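Local coordinates for uncharacterized N-acetyltransferase D2E76_00625 (Mycobacteroides abscessus, PDB 6YCA), which probably transfers an acetyl group from acetyl coenzyme A to an amine, as a GCN5-related N-acetyltransferase of the Eis type that cannot modify aminoglycosides, at residues T323-A328 and D400-T405. Numbering follows the deposited sequence.
Sequences TYTDGA and DALFST
Ala401, in the last turn of helix 395-403, meets the loop 323-328 through its carbonyl. Thr325 OG1 donates to Ala401 O at 2.6 Å, from above the carbonyl plane. Threonine suits the place by supplying both a hydroxyl to donate and a methyl to pack: OG1 sits between its own N and carbonyl carbon (chi1 63°), which aims it at Ala401 O, and CG2, anti to the carbonyl carbon, also lies near that oxygen. Leu402 follows with a second bond. Its O, near the helix end, accepts a hydrogen bond from Thr325 N (N to Leu402 O 3.3 Å, 152° at the hydrogen), which comes in on an in-plane lone pair, so backbone and side chain of one threonine grip two successive helix carbonyls. The leucine's forked end reaches the loop, CD2 lying 3.7 Å from Gly327 CA and CD1 near Ala328 O. With no side chain, Gly327 lets its CA come up against the leucine's methyl; the inverse gamma turn centred on Asp326 leads the chain into it. Both segments belong to the C-terminal sterol carrier protein-like domain, where the final helix is tied to the loop joining helix 315-321 to strand 330-335. Phe403 forms an edge-to-face pair with Tyr324, whose CE1 stands 3.7 Å above the centre of the phenyl ring, with the planes at 69°. The two side chains run alongside each other, pointing the same way. Tyrosine suits the place because its ring edge packs on Phe403 while OH is hydrogen-bonded to Leu319 O; Phe403, wholly apolar, also packs on Trp379 and Ile332. Ser404, the first residue to leave helical geometry, has OG 4.0 Å from Thr325 CG2 and in a weak hydrogen bond with Ser404 OG of the second subunit.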
loop_
_atom_site.group_PDB
_atom_site.type_symbol
_atom_site.label_atom_id
_atom_site.label_comp_id
_atom_site.label_asym_id
_atom_site.label_seq_id
_atom_site.Cartn_x
_atom_site.Cartn_y
_atom_site.Cartn_z
ATOM N N THR A 323 26.678 -20.219 -35.722
ATOM C CA THR A 323 27.459 -19.416 -36.649
ATOM C C THR A 323 28.247 -18.323 -35.933
ATOM O O THR A 323 27.946 -17.941 -34.800
ATOM C CB THR A 323 26.544 -18.811 -37.714
ATOM O OG1 THR A 323 26.222 -17.460 -37.356
ATOM C CG2 THR A 323 25.296 -19.639 -37.872
ATOM N N TYR A 324 29.284 -17.839 -36.616
ATOM C CA TYR A 324 30.171 -16.809 -36.097
ATOM C C TYR A 324 30.452 -15.797 -37.199
ATOM O O TYR A 324 30.070 -15.987 -38.357
ATOM C CB TYR A 324 31.494 -17.413 -35.611
ATOM C CG TYR A 324 31.330 -18.542 -34.621
ATOM C CD1 TYR A 324 31.221 -18.287 -33.261
ATOM C CD2 TYR A 324 31.284 -19.863 -35.047
ATOM C CE1 TYR A 324 31.069 -19.315 -32.353
ATOM C CE2 TYR A 324 31.136 -20.899 -34.146
ATOM C CZ TYR A 324 31.027 -20.618 -32.800
ATOM O OH TYR A 324 30.875 -21.646 -31.896
ATOM N N THR A 325 31.138 -14.715 -36.834
ATOM C CA THR A 325 31.517 -13.703 -37.808
ATOM C C THR A 325 32.851 -14.063 -38.453
ATOM O O THR A 325 33.607 -14.902 -37.962
ATOM C CB THR A 325 31.600 -12.324 -37.149
ATOM O OG1 THR A 325 32.622 -12.335 -36.147
ATOM C CG2 THR A 325 30.277 -11.955 -36.503
ATOM N N ASP A 326 33.157 -13.386 -39.560
ATOM C CA ASP A 326 34.368 -13.677 -40.328
ATOM C C ASP A 326 35.586 -13.096 -39.611
ATOM O O ASP A 326 36.229 -12.141 -40.057
ATOM C CB ASP A 326 34.237 -13.164 -41.754
ATOM C CG ASP A 326 33.288 -14.001 -42.584
ATOM O OD1 ASP A 326 33.184 -15.216 -42.316
ATOM O OD2 ASP A 326 32.646 -13.447 -43.499
ATOM N N GLY A 327 35.903 -13.705 -38.469
ATOM C CA GLY A 327 37.048 -13.332 -37.675
ATOM C C GLY A 327 38.103 -14.427 -37.644
ATOM O O GLY A 327 37.942 -15.513 -38.196
ATOM N N ALA A 328 39.199 -14.112 -36.971
ATOM C CA ALA A 328 40.259 -15.087 -36.800
ATOM C C ALA A 328 39.889 -16.073 -35.691
ATOM O O ALA A 328 39.187 -15.717 -34.740
ATOM C CB ALA A 328 41.567 -14.386 -36.448
ATOM N N ASP A 400 34.617 -11.871 -28.479
ATOM C CA ASP A 400 33.352 -11.150 -28.582
ATOM C C ASP A 400 33.023 -10.781 -30.024
ATOM O O ASP A 400 31.844 -10.750 -30.402
ATOM C CB ASP A 400 33.357 -9.906 -27.688
ATOM C CG ASP A 400 33.003 -10.220 -26.244
ATOM O OD1 ASP A 400 32.187 -11.137 -26.016
ATOM O OD2 ASP A 400 33.518 -9.527 -25.338
ATOM N N ALA A 401 34.043 -10.503 -30.843
ATOM C CA ALA A 401 33.798 -10.222 -32.253
ATOM C C ALA A 401 33.209 -11.438 -32.958
ATOM O O ALA A 401 32.333 -11.304 -33.822
ATOM C CB ALA A 401 35.086 -9.763 -32.933
ATOM N N LEU A 402 33.672 -12.636 -32.588
ATOM C CA LEU A 402 33.176 -13.861 -33.205
ATOM C C LEU A 402 31.762 -14.183 -32.739
ATOM O O LEU A 402 30.890 -14.511 -33.552
ATOM C CB LEU A 402 34.109 -15.023 -32.868
ATOM C CG LEU A 402 35.418 -15.121 -33.652
ATOM C CD1 LEU A 402 36.286 -16.247 -33.109
ATOM C CD2 LEU A 402 35.147 -15.309 -35.137
ATOM N N PHE A 403 31.519 -14.099 -31.429
ATOM C CA PHE A 403 30.281 -14.572 -30.821
ATOM C C PHE A 403 29.139 -13.560 -30.858
ATOM O O PHE A 403 28.015 -13.921 -30.492
ATOM C CB PHE A 403 30.533 -14.996 -29.371
ATOM C CG PHE A 403 31.214 -16.327 -29.234
ATOM C CD1 PHE A 403 32.543 -16.484 -29.591
ATOM C CD2 PHE A 403 30.526 -17.421 -28.731
ATOM C CE1 PHE A 403 33.169 -17.707 -29.462
ATOM C CE2 PHE A 403 31.149 -18.650 -28.596
ATOM C CZ PHE A 403 32.473 -18.793 -28.960
ATOM N N SER A 404 29.391 -12.322 -31.281
ATOM C CA SER A 404 28.381 -11.273 -31.201
ATOM C C SER A 404 27.136 -11.642 -32.000
ATOM O O SER A 404 27.218 -12.295 -33.046
ATOM C CB SER A 404 28.955 -9.965 -31.748
ATOM O OG SER A 404 29.259 -10.070 -33.135
ATOM N N THR A 405 25.973 -11.250 -31.472
ATOM C CA THR A 405 24.686 -11.427 -32.135
ATOM C C THR A 405 23.893 -10.127 -32.065
ATOM O O THR A 405 24.123 -9.281 -31.199
ATOM C CB THR A 405 23.860 -12.555 -31.499
ATOM O OG1 THR A 405 23.571 -12.228 -30.135
ATOM C CG2 THR A 405 24.612 -13.872 -31.553
#